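Local coordinates for RabGDI protein (Plasmodium falciparum 3D7, PDB 3P1W) that probably binds prenylated Rab GTPases and slows their release of GDP, as Rab GDP-dissociation inhibitors do in vesicle traffic, at residues L67-Y81 with G403-L415. Numbering follows the deposited sequence.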
# COMPACT_ATOMS: atom_id res chain seq x y z
N LEU A 67 20.34 4.40 -4.61
CA LEU A 67 19.95 4.55 -3.21
C LEU A 67 20.94 5.48 -2.53
O LEU A 67 20.56 6.45 -1.86
CB LEU A 67 19.92 3.18 -2.53
CG LEU A 67 19.43 3.05 -1.12
CD1 LEU A 67 17.93 3.40 -1.06
CD2 LEU A 67 19.71 1.64 -0.59
N TYR A 68 22.23 5.22 -2.77
CA TYR A 68 23.28 6.01 -2.15
C TYR A 68 23.35 7.42 -2.73
O TYR A 68 23.53 8.38 -1.99
CB TYR A 68 24.66 5.27 -2.23
CG TYR A 68 24.91 4.41 -1.00
CD1 TYR A 68 24.27 3.18 -0.84
CD2 TYR A 68 25.75 4.85 0.01
CE1 TYR A 68 24.46 2.41 0.32
CE2 TYR A 68 25.95 4.08 1.15
CZ TYR A 68 25.30 2.87 1.30
OH TYR A 68 25.51 2.11 2.42
N ASN A 69 23.19 7.56 -4.04
CA ASN A 69 23.20 8.89 -4.65
C ASN A 69 22.09 9.75 -4.09
O ASN A 69 22.25 10.97 -3.92
CB ASN A 69 23.09 8.83 -6.18
CG ASN A 69 24.42 8.46 -6.86
OD1 ASN A 69 25.47 8.36 -6.22
ND2 ASN A 69 24.37 8.25 -8.18
N THR A 70 20.95 9.11 -3.84
CA THR A 70 19.73 9.80 -3.40
C THR A 70 19.78 10.21 -1.94
O THR A 70 19.45 11.32 -1.62
CB THR A 70 18.47 8.93 -3.66
OG1 THR A 70 18.34 8.71 -5.08
CG2 THR A 70 17.20 9.59 -3.10
N PHE A 71 20.23 9.30 -1.08
CA PHE A 71 20.18 9.51 0.36
C PHE A 71 21.54 9.78 1.01
O PHE A 71 21.58 10.40 2.06
CB PHE A 71 19.66 8.24 1.01
CG PHE A 71 18.17 7.99 0.78
CD1 PHE A 71 17.22 8.55 1.62
CD2 PHE A 71 17.75 7.18 -0.25
CE1 PHE A 71 15.83 8.28 1.41
CE2 PHE A 71 16.41 6.90 -0.46
CZ PHE A 71 15.45 7.46 0.36
N LYS A 72 22.62 9.26 0.42
CA LYS A 72 23.97 9.36 1.02
C LYS A 72 25.00 9.71 -0.05
O LYS A 72 25.96 8.98 -0.28
CB LYS A 72 24.36 8.06 1.74
CG LYS A 72 23.46 7.62 2.88
CD LYS A 72 23.90 6.30 3.46
CE LYS A 72 22.98 5.77 4.57
NZ LYS A 72 22.83 6.77 5.69
N PRO A 73 24.79 10.83 -0.75
CA PRO A 73 25.59 11.21 -1.89
C PRO A 73 27.05 11.51 -1.57
O PRO A 73 27.85 11.55 -2.49
CB PRO A 73 24.89 12.47 -2.40
CG PRO A 73 24.26 13.04 -1.24
CD PRO A 73 23.71 11.80 -0.53
N LYS A 74 27.40 11.71 -0.31
CA LYS A 74 28.81 11.97 0.05
C LYS A 74 29.61 10.71 0.34
O LYS A 74 30.83 10.77 0.50
CB LYS A 74 28.88 12.90 1.26
CG LYS A 74 28.45 14.34 0.96
CD LYS A 74 29.43 15.06 0.07
CE LYS A 74 30.64 15.58 0.83
NZ LYS A 74 31.75 15.83 -0.12
N GLU A 75 28.92 9.56 0.37
CA GLU A 75 29.49 8.29 0.84
C GLU A 75 29.80 7.30 -0.28
O GLU A 75 29.08 7.24 -1.28
CB GLU A 75 28.50 7.61 1.80
CG GLU A 75 28.35 8.33 3.13
CD GLU A 75 27.53 7.56 4.14
OE1 GLU A 75 27.66 6.32 4.25
OE2 GLU A 75 26.74 8.21 4.84
N ASN A 76 30.85 6.52 -0.08
CA ASN A 76 31.15 5.37 -0.92
C ASN A 76 30.15 4.28 -0.57
O ASN A 76 29.73 4.16 0.58
CB ASN A 76 32.55 4.82 -0.65
CG ASN A 76 33.67 5.73 -1.12
OD1 ASN A 76 33.52 6.48 -2.08
ND2 ASN A 76 34.81 5.68 -0.42
N ILE A 77 29.79 3.47 -1.55
CA ILE A 77 28.93 2.32 -1.28
C ILE A 77 29.79 1.23 -0.68
O ILE A 77 30.83 0.89 -1.25
CB ILE A 77 28.28 1.80 -2.58
CG1 ILE A 77 27.40 2.89 -3.21
CG2 ILE A 77 27.44 0.55 -2.31
CD1 ILE A 77 27.20 2.72 -4.70
N PRO A 78 29.40 0.67 0.48
CA PRO A 78 30.19 -0.41 1.06
C PRO A 78 30.33 -1.61 0.12
O PRO A 78 29.35 -2.08 -0.46
CB PRO A 78 29.39 -0.78 2.31
CG PRO A 78 28.71 0.48 2.69
CD PRO A 78 28.32 1.11 1.40
N SER A 79 31.57 -2.09 -0.02
CA SER A 79 31.86 -3.27 -0.84
C SER A 79 31.06 -4.50 -0.48
O SER A 79 30.74 -5.30 -1.35
CB SER A 79 33.35 -3.63 -0.75
OG SER A 79 34.09 -2.69 -1.50
N LYS A 80 30.72 -4.65 0.80
CA LYS A 80 30.01 -5.85 1.24
C LYS A 80 28.62 -6.00 0.63
O LYS A 80 28.05 -7.08 0.69
CB LYS A 80 29.92 -5.93 2.76
CG LYS A 80 29.12 -4.85 3.45
CD LYS A 80 29.14 -5.12 4.94
CE LYS A 80 28.40 -4.06 5.73
NZ LYS A 80 28.40 -4.41 7.18
N TYR A 81 28.09 -4.92 0.04
CA TYR A 81 26.75 -4.98 -0.56
C TYR A 81 26.75 -5.49 -1.99
O TYR A 81 25.70 -5.76 -2.55
CB TYR A 81 26.05 -3.63 -0.45
CG TYR A 81 25.76 -3.22 0.97
CD1 TYR A 81 25.53 -4.18 1.96
CD2 TYR A 81 25.71 -1.88 1.34
CE1 TYR A 81 25.26 -3.82 3.25
CE2 TYR A 81 25.44 -1.52 2.64
CZ TYR A 81 25.22 -2.50 3.60
OH TYR A 81 24.96 -2.17 4.90
N GLY A 403 16.52 -5.33 15.40
CA GLY A 403 17.85 -5.84 15.67
C GLY A 403 18.87 -4.84 15.17
O GLY A 403 18.60 -3.64 15.09
N THR A 404 20.05 -5.35 14.83
CA THR A 404 21.13 -4.49 14.41
C THR A 404 20.86 -3.91 13.04
O THR A 404 20.65 -4.64 12.07
CB THR A 404 22.45 -5.26 14.38
OG1 THR A 404 22.73 -5.71 15.71
CG2 THR A 404 23.58 -4.36 13.89
N ILE A 405 20.83 -2.58 12.96
CA ILE A 405 20.60 -1.90 11.70
C ILE A 405 21.92 -1.43 11.13
O ILE A 405 22.65 -0.68 11.78
CB ILE A 405 19.65 -0.67 11.87
CG1 ILE A 405 18.28 -1.14 12.41
CG2 ILE A 405 19.53 0.12 10.55
CD1 ILE A 405 17.43 -0.02 13.05
N GLU A 406 22.23 -1.84 9.90
CA GLU A 406 23.52 -1.43 9.28
C GLU A 406 23.49 -0.01 8.76
O GLU A 406 24.45 0.75 8.93
CB GLU A 406 23.92 -2.37 8.15
CG GLU A 406 24.09 -3.80 8.60
CD GLU A 406 24.65 -4.72 7.53
OE1 GLU A 406 24.91 -4.29 6.39
OE2 GLU A 406 24.81 -5.91 7.85
N GLU A 407 22.40 0.33 8.07
CA GLU A 407 22.22 1.64 7.46
C GLU A 407 20.75 2.03 7.46
O GLU A 407 19.87 1.17 7.36
CB GLU A 407 22.69 1.66 6.01
CG GLU A 407 24.17 1.31 5.77
CD GLU A 407 25.14 2.31 6.35
OE1 GLU A 407 24.75 3.47 6.63
OE2 GLU A 407 26.34 1.95 6.48
N LYS A 408 20.50 3.34 7.55
CA LYS A 408 19.16 3.92 7.49
C LYS A 408 19.08 4.94 6.36
O LYS A 408 19.99 5.76 6.17
CB LYS A 408 18.83 4.66 8.78
CG LYS A 408 18.54 3.78 9.97
CD LYS A 408 18.45 4.62 11.24
CE LYS A 408 18.51 3.73 12.50
NZ LYS A 408 18.47 4.57 13.75
N PHE A 409 18.01 4.89 5.61
CA PHE A 409 17.73 5.84 4.55
C PHE A 409 16.33 6.45 4.81
O PHE A 409 15.33 5.78 4.62
CB PHE A 409 17.76 5.12 3.21
CG PHE A 409 19.00 4.30 2.97
CD1 PHE A 409 20.03 4.81 2.20
CD2 PHE A 409 19.16 3.03 3.54
CE1 PHE A 409 21.18 4.06 1.94
CE2 PHE A 409 20.31 2.29 3.31
CZ PHE A 409 21.34 2.81 2.50
N VAL A 410 16.28 7.69 5.26
CA VAL A 410 15.07 8.32 5.73
C VAL A 410 14.53 9.33 4.74
O VAL A 410 15.29 10.14 4.19
CB VAL A 410 15.28 9.08 7.03
CG1 VAL A 410 13.96 9.74 7.44
CG2 VAL A 410 15.79 8.14 8.13
N LYS A 411 13.22 9.27 4.46
CA LYS A 411 12.56 10.24 3.58
C LYS A 411 11.25 10.69 4.21
O LYS A 411 10.40 9.87 4.60
CB LYS A 411 12.28 9.64 2.19
CG LYS A 411 11.76 10.65 1.19
CD LYS A 411 11.65 9.99 -0.19
CE LYS A 411 11.11 10.96 -1.23
NZ LYS A 411 11.10 10.30 -2.55
N ILE A 412 11.12 12.00 4.36
CA ILE A 412 9.89 12.59 4.85
C ILE A 412 9.21 13.34 3.71
O ILE A 412 9.86 14.15 3.01
CB ILE A 412 10.16 13.53 6.04
CG1 ILE A 412 10.76 12.75 7.21
CG2 ILE A 412 8.85 14.24 6.47
CD1 ILE A 412 11.42 13.66 8.30
N SER A 413 7.95 13.02 3.47
CA SER A 413 7.23 13.57 2.31
C SER A 413 5.91 14.23 2.74
O SER A 413 5.22 13.73 3.66
CB SER A 413 6.93 12.45 1.30
OG SER A 413 8.11 11.82 0.83
N ASP A 414 5.51 15.29 2.04
CA ASP A 414 4.21 15.90 2.25
C ASP A 414 3.13 15.00 1.67
O ASP A 414 3.32 14.35 0.65
CB ASP A 414 4.13 17.30 1.62
CG ASP A 414 5.04 18.32 2.28
OD1 ASP A 414 5.33 18.25 3.49
OD2 ASP A 414 5.49 19.21 1.55
N LEU A 415 2.00 14.92 2.37
CA LEU A 415 0.82 14.18 1.93
C LEU A 415 -0.22 15.15 1.41
O LEU A 415 -0.67 16.04 2.16
CB LEU A 415 0.20 13.39 3.09
CG LEU A 415 1.03 12.26 3.70
CD1 LEU A 415 0.38 11.70 4.98
CD2 LEU A 415 1.27 11.15 2.64
O HOH W 1 27.19 3.17 4.13
O HOH W 2 22.78 5.02 8.00
O HOH W 3 26.25 5.97 6.74
O HOH W 4 27.89 -7.06 7.56
O HOH W 5 26.96 -0.55 6.09
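Phe409 presents a flat ring with contacts on both faces and along its edge: Leu67 CD2 lies over one face, 3.9 Å from the ring centroid, Lys72 CE covers the opposite face, and Tyr68 CE1 and Phe71 CB meet the edge. That edge points at the faces of both neighbouring rings in offset edge-to-face pairs, its plane standing steeply to Tyr68 (77°) and Phe71 (79°). Phe409 CB in turn sits over the centre of the Phe71 ring, whose rim meets Val410 O. Lys72 runs extended until a bend at its last torsion (chi4 -56°) brings NZ to Lys408 O at 3.1 Å, a hydrogen bond. Farther along, the Tyr81 ring and the Glu406 carboxylate are nearly coplanar, and Tyr81 OH donates to the anti lone pair of Glu406 OE1 at 2.6 Å. Lys80 NZ adds a salt bridge to that oxygen, while Glu406 OE2 pairs with Lys377. One water supplements the long Lys72–Glu407 ion pair; another joins Tyr81 OH to Glu407 OE2, which a water on Tyr68 OH reaches only weakly. Helix 64-71 thus packs on strand 405-418 through an aromatic cluster, and the following loop and 3-10 turn meet Glu406 and Glu407, the classic beta bulge facing Ile332.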